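Long-range contacts in small ribosomal subunit biogenesis GTPase RsgA (Thermotoga maritima, PDB 1U0L), which probably assists late maturation of the 30S ribosomal subunit as a circularly permuted GTPase that hydrolyses GTP slowly and is stimulated by the 30S particle: residues A[85-91]-A[170-176]; A[147-151]-A[162-166]; A[192-196]-A[226-230]. Numbering follows the deposited sequence.

Contact 1: A[85-91]-A[170-176]; sequences VDQVILV and KISTMAG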
loop_
_atom_site.group_PDB
_atom_site.type_symbol
_atom_site.label_atom_id
_atom_site.label_comp_id
_atom_site.label_asym_id
_atom_site.label_seq_id
_atom_site.Cartn_x
_atom_site.Cartn_y
_atom_site.Cartn_z
ATOM N N VAL A 85 6.378 4.674 3.002
ATOM C CA VAL A 85 5.672 4.232 1.821
ATOM C C VAL A 85 4.604 5.272 1.501
ATOM O O VAL A 85 3.876 5.697 2.396
ATOM C CB VAL A 85 4.993 2.875 2.060
ATOM C CG1 VAL A 85 4.393 2.372 0.762
ATOM C CG2 VAL A 85 5.994 1.882 2.631
ATOM N N ASP A 86 4.524 5.682 0.234
ATOM C CA ASP A 86 3.540 6.672 -0.204
ATOM C C ASP A 86 2.321 5.987 -0.792
ATOM O O ASP A 86 1.196 6.286 -0.417
ATOM C CB ASP A 86 4.090 7.587 -1.297
ATOM C CG ASP A 86 5.511 8.007 -1.057
ATOM O OD1 ASP A 86 5.825 8.387 0.088
ATOM O OD2 ASP A 86 6.311 7.968 -2.019
ATOM N N GLN A 87 2.550 5.070 -1.729
ATOM C CA GLN A 87 1.450 4.387 -2.399
ATOM C C GLN A 87 1.260 2.906 -2.228
ATOM O O GLN A 87 2.189 2.138 -1.971
ATOM C CB GLN A 87 1.499 4.623 -3.905
ATOM C CG GLN A 87 0.982 5.943 -4.350
ATOM C CD GLN A 87 0.986 6.063 -5.849
ATOM O OE1 GLN A 87 1.957 5.693 -6.506
ATOM N NE2 GLN A 87 -0.098 6.593 -6.403
ATOM N N VAL A 88 0.004 2.538 -2.434
ATOM C CA VAL A 88 -0.464 1.177 -2.394
ATOM C C VAL A 88 -1.068 0.992 -3.764
ATOM O O VAL A 88 -1.975 1.738 -4.150
ATOM C CB VAL A 88 -1.572 0.998 -1.385
ATOM C CG1 VAL A 88 -2.168 -0.387 -1.533
ATOM C CG2 VAL A 88 -1.031 1.216 0.010
ATOM N N ILE A 89 -0.537 0.043 -4.527
ATOM C CA ILE A 89 -1.086 -0.236 -5.847
ATOM C C ILE A 89 -1.931 -1.452 -5.580
ATOM O O ILE A 89 -1.408 -2.538 -5.313
ATOM C CB ILE A 89 -0.013 -0.590 -6.844
ATOM C CG1 ILE A 89 1.000 0.552 -6.946
ATOM C CG2 ILE A 89 -0.657 -0.876 -8.182
ATOM C CD1 ILE A 89 0.435 1.855 -7.520
ATOM N N LEU A 90 -3.241 -1.255 -5.612
ATOM C CA LEU A 90 -4.172 -2.332 -5.326
ATOM C C LEU A 90 -4.597 -3.027 -6.605
ATOM O O LEU A 90 -5.434 -2.520 -7.352
ATOM C CB LEU A 90 -5.393 -1.778 -4.588
ATOM C CG LEU A 90 -5.919 -2.639 -3.436
ATOM C CD1 LEU A 90 -7.312 -2.139 -2.945
ATOM C CD2 LEU A 90 -5.992 -4.069 -3.923
ATOM N N VAL A 91 -4.001 -4.180 -6.870
ATOM C CA VAL A 91 -4.362 -4.902 -8.071
ATOM C C VAL A 91 -5.556 -5.789 -7.769
ATOM O O VAL A 91 -5.543 -6.608 -6.849
ATOM C CB VAL A 91 -3.177 -5.702 -8.625
ATOM C CG1 VAL A 91 -3.626 -6.600 -9.742
ATOM C CG2 VAL A 91 -2.152 -4.745 -9.166
ATOM N N LYS A 170 7.577 8.270 -6.396
ATOM C CA LYS A 170 7.152 7.649 -5.145
ATOM C C LYS A 170 7.722 6.271 -4.817
ATOM O O LYS A 170 8.343 5.622 -5.656
ATOM C CB LYS A 170 5.628 7.577 -5.136
ATOM C CG LYS A 170 4.981 8.904 -5.467
ATOM C CD LYS A 170 3.520 8.734 -5.784
ATOM C CE LYS A 170 2.902 10.046 -6.252
ATOM N NZ LYS A 170 1.523 9.836 -6.806
ATOM N N ILE A 171 7.529 5.855 -3.569
ATOM C CA ILE A 171 7.937 4.533 -3.112
ATOM C C ILE A 171 6.596 3.805 -3.058
ATOM O O ILE A 171 5.707 4.207 -2.304
ATOM C CB ILE A 171 8.549 4.569 -1.687
ATOM C CG1 ILE A 171 9.912 5.264 -1.721
ATOM C CG2 ILE A 171 8.687 3.143 -1.136
ATOM C CD1 ILE A 171 10.697 5.131 -0.431
ATOM N N SER A 172 6.425 2.758 -3.860
ATOM C CA SER A 172 5.143 2.065 -3.868
ATOM C C SER A 172 5.113 0.605 -3.437
ATOM O O SER A 172 6.096 -0.121 -3.573
ATOM C CB SER A 172 4.503 2.184 -5.254
ATOM O OG SER A 172 3.956 3.476 -5.455
ATOM N N THR A 173 3.969 0.183 -2.902
ATOM C CA THR A 173 3.796 -1.208 -2.500
ATOM C C THR A 173 2.599 -1.839 -3.219
ATOM O O THR A 173 1.492 -1.300 -3.228
ATOM C CB THR A 173 3.606 -1.362 -0.984
ATOM O OG1 THR A 173 3.620 -2.756 -0.656
ATOM C CG2 THR A 173 2.283 -0.758 -0.540
ATOM N N MET A 174 2.845 -2.986 -3.838
ATOM C CA MET A 174 1.805 -3.703 -4.557
ATOM C C MET A 174 0.976 -4.466 -3.535
ATOM O O MET A 174 1.502 -4.933 -2.524
ATOM C CB MET A 174 2.432 -4.687 -5.552
ATOM C CG MET A 174 3.549 -4.085 -6.386
ATOM S SD MET A 174 3.214 -4.132 -8.126
ATOM C CE MET A 174 1.870 -3.011 -8.206
ATOM N N ALA A 175 -0.320 -4.583 -3.796
ATOM C CA ALA A 175 -1.205 -5.311 -2.894
ATOM C C ALA A 175 -2.363 -5.954 -3.657
ATOM O O ALA A 175 -2.883 -5.391 -4.625
ATOM C CB ALA A 175 -1.720 -4.379 -1.825
ATOM N N GLY A 176 -2.753 -7.146 -3.222
ATOM C CA GLY A 176 -3.834 -7.854 -3.881
ATOM C C GLY A 176 -3.738 -9.354 -3.678
ATOM O O GLY A 176 -2.672 -9.866 -3.335
#
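Val85 enters beside the sheet, its CG1 4.0 Å from Thr173 CG2. Asp86 then pairs twice with Ile171: its N donates to Ile171 O (3.2 Å), and its OD2 accepts from Ile171 N (2.9 Å), while OD1 forms a salt bridge with Lys74. From Gln87 onward the strands run parallel, their short axes 4.6 Å apart at closest approach, with 25° between directions. Gln87 O accepts from Thr173 N (2.8 Å). Val88 sets CG1 4.0 Å from Ala175 CB on one face. Ile89 is bracketed by Thr173 O to its N and Ala175 N to its O, both at 2.8 Å, and on the other face its CG2 meets Met174 CE at 3.3 Å. Leu90 reaches helix 101-113 on the Val88 face. Val91 N donates a hydrogen bond to Ala175 O (2.8 Å); beside it Gly176 has no side chain, and a CB there would clash with Val91 O at 2.4 Å. These are central parallel strands of the P-loop GTPase fold, and 171-175 leads directly into the P-loop that begins at Gly176.

Contact 2: A[147-151]-A[162-166]; sequences YPIVK and ELKEY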
loop_
_atom_site.group_PDB
_atom_site.type_symbol
_atom_site.label_atom_id
_atom_site.label_comp_id
_atom_site.label_asym_id
_atom_site.label_seq_id
_atom_site.Cartn_x
_atom_site.Cartn_y
_atom_site.Cartn_z
ATOM N N TYR A 147 -11.299 6.637 -5.468
ATOM C CA TYR A 147 -9.899 6.374 -5.798
ATOM C C TYR A 147 -9.670 6.329 -7.290
ATOM O O TYR A 147 -10.591 6.101 -8.073
ATOM C CB TYR A 147 -9.455 5.028 -5.238
ATOM C CG TYR A 147 -9.587 4.907 -3.753
ATOM C CD1 TYR A 147 -8.680 5.526 -2.908
ATOM C CD2 TYR A 147 -10.658 4.228 -3.185
ATOM C CE1 TYR A 147 -8.831 5.482 -1.537
ATOM C CE2 TYR A 147 -10.822 4.185 -1.810
ATOM C CZ TYR A 147 -9.901 4.818 -0.992
ATOM O OH TYR A 147 -10.049 4.808 0.371
ATOM N N PRO A 148 -8.421 6.540 -7.705
ATOM C CA PRO A 148 -8.056 6.510 -9.126
ATOM C C PRO A 148 -8.124 5.052 -9.548
ATOM O O PRO A 148 -7.699 4.174 -8.799
ATOM C CB PRO A 148 -6.611 6.995 -9.138
ATOM C CG PRO A 148 -6.443 7.690 -7.803
ATOM C CD PRO A 148 -7.284 6.917 -6.853
ATOM N N ILE A 149 -8.649 4.781 -10.733
ATOM C CA ILE A 149 -8.718 3.409 -11.208
ATOM C C ILE A 149 -8.001 3.291 -12.542
ATOM O O ILE A 149 -8.173 4.147 -13.411
ATOM C CB ILE A 149 -10.185 2.965 -11.419
ATOM C CG1 ILE A 149 -10.933 2.981 -10.081
ATOM C CG2 ILE A 149 -10.229 1.577 -12.061
ATOM C CD1 ILE A 149 -12.430 2.716 -10.202
ATOM N N VAL A 150 -7.187 2.253 -12.715
ATOM C CA VAL A 150 -6.536 2.065 -14.011
ATOM C C VAL A 150 -6.765 0.636 -14.517
ATOM O O VAL A 150 -6.495 -0.345 -13.816
ATOM C CB VAL A 150 -5.027 2.399 -13.954
ATOM C CG1 VAL A 150 -4.827 3.699 -13.203
ATOM C CG2 VAL A 150 -4.265 1.307 -13.279
ATOM N N LYS A 151 -7.309 0.519 -15.723
ATOM C CA LYS A 151 -7.571 -0.799 -16.299
ATOM C C LYS A 151 -6.305 -1.310 -16.992
ATOM O O LYS A 151 -5.789 -0.674 -17.910
ATOM C CB LYS A 151 -8.709 -0.732 -17.327
ATOM C CG LYS A 151 -10.070 -0.241 -16.838
ATOM C CD LYS A 151 -11.044 -0.315 -18.026
ATOM C CE LYS A 151 -12.418 0.279 -17.765
ATOM N NZ LYS A 151 -12.356 1.762 -17.710
ATOM N N GLU A 162 -0.024 4.365 -18.418
ATOM C CA GLU A 162 -0.790 5.248 -17.558
ATOM C C GLU A 162 -0.446 4.955 -16.108
ATOM O O GLU A 162 -0.461 5.850 -15.278
ATOM C CB GLU A 162 -2.298 5.048 -17.734
ATOM C CG GLU A 162 -3.118 5.979 -16.837
ATOM C CD GLU A 162 -4.611 5.663 -16.797
ATOM O OE1 GLU A 162 -5.188 5.294 -17.845
ATOM O OE2 GLU A 162 -5.223 5.807 -15.710
ATOM N N LEU A 163 -0.153 3.695 -15.798
ATOM C CA LEU A 163 0.164 3.323 -14.428
ATOM C C LEU A 163 1.570 3.768 -14.061
ATOM O O LEU A 163 1.855 4.056 -12.897
ATOM C CB LEU A 163 0.021 1.814 -14.229
ATOM C CG LEU A 163 0.359 1.281 -12.826
ATOM C CD1 LEU A 163 -0.634 1.852 -11.818
ATOM C CD2 LEU A 163 0.339 -0.242 -12.811
ATOM N N LYS A 164 2.454 3.813 -15.051
ATOM C CA LYS A 164 3.819 4.259 -14.810
ATOM C C LYS A 164 3.719 5.687 -14.304
ATOM O O LYS A 164 4.534 6.143 -13.508
ATOM C CB LYS A 164 4.625 4.248 -16.102
ATOM C CG LYS A 164 5.470 3.016 -16.314
ATOM C CD LYS A 164 6.030 3.015 -17.728
ATOM C CE LYS A 164 6.779 1.739 -18.030
ATOM N NZ LYS A 164 6.992 1.608 -19.495
ATOM N N GLU A 165 2.692 6.388 -14.760
ATOM C CA GLU A 165 2.511 7.761 -14.348
ATOM C C GLU A 165 2.328 7.951 -12.847
ATOM O O GLU A 165 2.721 8.982 -12.324
ATOM C CB GLU A 165 1.347 8.394 -15.103
ATOM C CG GLU A 165 1.649 9.814 -15.501
ATOM C CD GLU A 165 3.032 9.940 -16.129
ATOM O OE1 GLU A 165 3.245 9.348 -17.213
ATOM O OE2 GLU A 165 3.906 10.621 -15.533
ATOM N N TYR A 166 1.747 6.980 -12.147
ATOM C CA TYR A 166 1.560 7.129 -10.702
ATOM C C TYR A 166 2.754 6.645 -9.914
ATOM O O TYR A 166 2.975 7.089 -8.790
ATOM C CB TYR A 166 0.366 6.335 -10.167
ATOM C CG TYR A 166 -0.975 6.725 -10.689
ATOM C CD1 TYR A 166 -1.412 6.281 -11.930
ATOM C CD2 TYR A 166 -1.807 7.557 -9.954
ATOM C CE1 TYR A 166 -2.651 6.664 -12.429
ATOM C CE2 TYR A 166 -3.045 7.951 -10.444
ATOM C CZ TYR A 166 -3.456 7.501 -11.683
ATOM O OH TYR A 166 -4.653 7.909 -12.198
HETATM O O HOH W 1 -7.479 2.967 -17.230
#
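In the alpha/beta GTPase domain, strand 149-151, helix 160-167 and strand 171-175 form a beta-alpha-beta crossover, and this contact is the strand-on-helix packing of its first half. The strand lies at one margin of the six-stranded sheet. The short axes pass 9.5 Å apart at closest, with 145° between their N-to-C directions, so the helix runs roughly back against the strand, as expected when the chain reverses between them.

Val150 is the centre of the interface, with 78 Å² of its surface buried by the helix. Its CA-to-CB bond points toward the helix, and the two methyls find different partners: CG2 lies 4.0 Å from Leu163 CD1, whereas CG1 lies 3.8 Å from Tyr166 CE1. Both Val150 and Leu163 also touch Val121 of the adjacent strand 117-122, which places their contact over the sheet.

Tyr166 follows with 46 Å² and reaches back along the strand to Pro148, which has 30 Å² buried. Pro148 CB is 3.9 Å from Tyr166 CE2 and 3.7 Å from Tyr166 OH. Ile149 turns its CA-to-CB bond away from the helix, consistent with strand alternation.

At the other end, toward the start of the helix, the packing becomes more polar. Glu162 runs its extended chain past the valine, its OE2 3.3 Å from Val150 CG1. Water 1 connects the backbone to this carboxylate: it accepts from Lys151 N at 2.9 Å and donates, weakly, to Glu162 OE1 at 3.3 Å.

Contact 3: A[192-196]-A[226-230]; sequences GLKLR and VDTPG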
loop_
_atom_site.group_PDB
_atom_site.type_symbol
_atom_site.label_atom_id
_atom_site.label_comp_id
_atom_site.label_asym_id
_atom_site.label_seq_id
_atom_site.Cartn_x
_atom_site.Cartn_y
_atom_site.Cartn_z
ATOM N N GLY A 192 12.235 -7.226 -16.298
ATOM C CA GLY A 192 13.314 -7.643 -15.419
ATOM C C GLY A 192 12.931 -7.680 -13.948
ATOM O O GLY A 192 13.301 -8.611 -13.233
ATOM N N LEU A 193 12.198 -6.665 -13.497
ATOM C CA LEU A 193 11.751 -6.562 -12.109
ATOM C C LEU A 193 10.666 -7.582 -11.769
ATOM O O LEU A 193 9.808 -7.890 -12.599
ATOM C CB LEU A 193 11.186 -5.167 -11.842
ATOM C CG LEU A 193 12.125 -3.968 -11.821
ATOM C CD1 LEU A 193 11.310 -2.724 -11.539
ATOM C CD2 LEU A 193 13.191 -4.165 -10.749
ATOM N N LYS A 194 10.684 -8.091 -10.540
ATOM C CA LYS A 194 9.675 -9.064 -10.136
ATOM C C LYS A 194 9.552 -9.193 -8.630
ATOM O O LYS A 194 10.507 -8.935 -7.898
ATOM C CB LYS A 194 9.995 -10.433 -10.732
ATOM C CG LYS A 194 11.352 -10.973 -10.313
ATOM C CD LYS A 194 11.685 -12.277 -11.020
ATOM C CE LYS A 194 11.634 -12.125 -12.540
ATOM N NZ LYS A 194 12.544 -11.061 -13.058
ATOM N N LEU A 195 8.365 -9.595 -8.179
ATOM C CA LEU A 195 8.087 -9.786 -6.762
ATOM C C LEU A 195 8.861 -10.972 -6.213
ATOM O O LEU A 195 9.397 -11.767 -6.975
ATOM C CB LEU A 195 6.600 -10.023 -6.556
ATOM C CG LEU A 195 5.700 -8.828 -6.859
ATOM C CD1 LEU A 195 4.244 -9.277 -6.880
ATOM C CD2 LEU A 195 5.918 -7.744 -5.808
ATOM N N ARG A 196 8.925 -11.100 -4.895
ATOM C CA ARG A 196 9.632 -12.225 -4.304
ATOM C C ARG A 196 8.819 -13.495 -4.489
ATOM O O ARG A 196 9.110 -14.516 -3.870
ATOM C CB ARG A 196 9.872 -11.993 -2.814
ATOM C CG ARG A 196 11.197 -11.344 -2.497
ATOM C CD ARG A 196 12.347 -12.127 -3.113
ATOM N NE ARG A 196 13.598 -11.926 -2.388
ATOM C CZ ARG A 196 13.793 -12.284 -1.122
ATOM N NH1 ARG A 196 12.814 -12.864 -0.435
ATOM N NH2 ARG A 196 14.965 -12.065 -0.540
ATOM N N VAL A 226 8.308 -1.945 -3.600
ATOM C CA VAL A 226 8.787 -2.948 -2.668
ATOM C C VAL A 226 8.948 -4.360 -3.206
ATOM O O VAL A 226 8.256 -4.802 -4.112
ATOM C CB VAL A 226 7.907 -2.985 -1.397
ATOM C CG1 VAL A 226 8.661 -3.649 -0.257
ATOM C CG2 VAL A 226 7.513 -1.567 -0.994
ATOM N N ASP A 227 9.928 -5.026 -2.616
ATOM C CA ASP A 227 10.336 -6.396 -2.880
ATOM C C ASP A 227 9.118 -7.303 -2.894
ATOM O O ASP A 227 8.736 -7.826 -3.923
ATOM C CB ASP A 227 11.274 -6.810 -1.747
ATOM C CG ASP A 227 12.169 -7.943 -2.113
ATOM O OD1 ASP A 227 12.437 -8.101 -3.318
ATOM O OD2 ASP A 227 12.621 -8.658 -1.190
ATOM N N THR A 228 8.512 -7.464 -1.722
ATOM C CA THR A 228 7.340 -8.307 -1.533
ATOM C C THR A 228 6.055 -7.455 -1.531
ATOM O O THR A 228 6.124 -6.223 -1.575
ATOM C CB THR A 228 7.479 -9.101 -0.206
ATOM O OG1 THR A 228 6.994 -8.319 0.889
ATOM C CG2 THR A 228 8.956 -9.427 0.061
ATOM N N PRO A 229 4.867 -8.098 -1.495
ATOM C CA PRO A 229 3.599 -7.353 -1.503
ATOM C C PRO A 229 3.165 -6.814 -0.157
ATOM O O PRO A 229 3.572 -7.325 0.895
ATOM C CB PRO A 229 2.589 -8.363 -2.053
ATOM C CG PRO A 229 3.424 -9.366 -2.760
ATOM C CD PRO A 229 4.622 -9.505 -1.848
ATOM N N GLY A 230 2.308 -5.795 -0.223
ATOM C CA GLY A 230 1.784 -5.133 0.952
ATOM C C GLY A 230 1.239 -6.017 2.048
ATOM O O GLY A 230 1.842 -7.033 2.421
#
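This is a loop-to-loop contact beside the nucleotide site, joining the segment that follows the P-loop helix 182-189 to the DxxG sequence, Asp227 to Gly230, the G3 motif of P-loop GTPases. Segment 192-196 is irregular and leads into a part of the chain that is not modelled from 197 to 209; 226-230 begins at Val226, the last residue of strand 224-226, and continues as loop. The contact is correspondingly modest, burying 252 Å² in all, and only Arg196 and Thr228 bring their CA atoms into register, at 5.3 Å.

Leu195 supplies the apolar part. Its CD2 lies 3.4 Å from Asp227 O, and its CD1 4.2 Å from Pro229 CG, so the isobutyl group rests against the Asp227 carbonyl and the Pro229 ring. The same residue belongs to the observed GDP pocket, touching the nucleotide and Lys182, and its backbone N is hydrogen-bonded to Ser183 OG; Pro229 touches Lys182 as well. G3 and the P-loop lysine therefore meet around Leu195.

Backbone pairing is slight. Asp227 O receives a weak hydrogen bond from Arg196 N (3.4 Å, angle 135°) and a CA-H...O contact from Leu195 CA (3.5 Å). The Arg196 side chain is poorly ordered, although its CG still packs 3.9 Å from Thr228 CG2. Its link to Asp227 is a long, purely electrostatic salt bridge: Asp227 OD2 lies over one face of the guanidinium, well out of its plane and 3.6 Å from Arg196 NE, with no N-H directed at it.

All three contacts belong to the GTPase domain, yet their burial and chemistry diverge. Contact 1 is core, centred about 4 Å from the centre of the chain, and is held by regular backbone hydrogen bonds; contacts 2 and 3, about 14 and 13 Å out, are partly buried and rely on side-chain packing with, respectively, a water bridge and weak or long polar links. Contact 2 is nested within the loop closed by contact 1, and its helix is followed in the chain by strand 171-175. Contact 3 comes later; its segment 226-230 lies along the other side of that strand, continuing from neighbouring strand 224-226, with Ser172 O 2.9 Å from Val226 N and Met174 O 2.6 Å from Gly230 N, both probable hydrogen bonds.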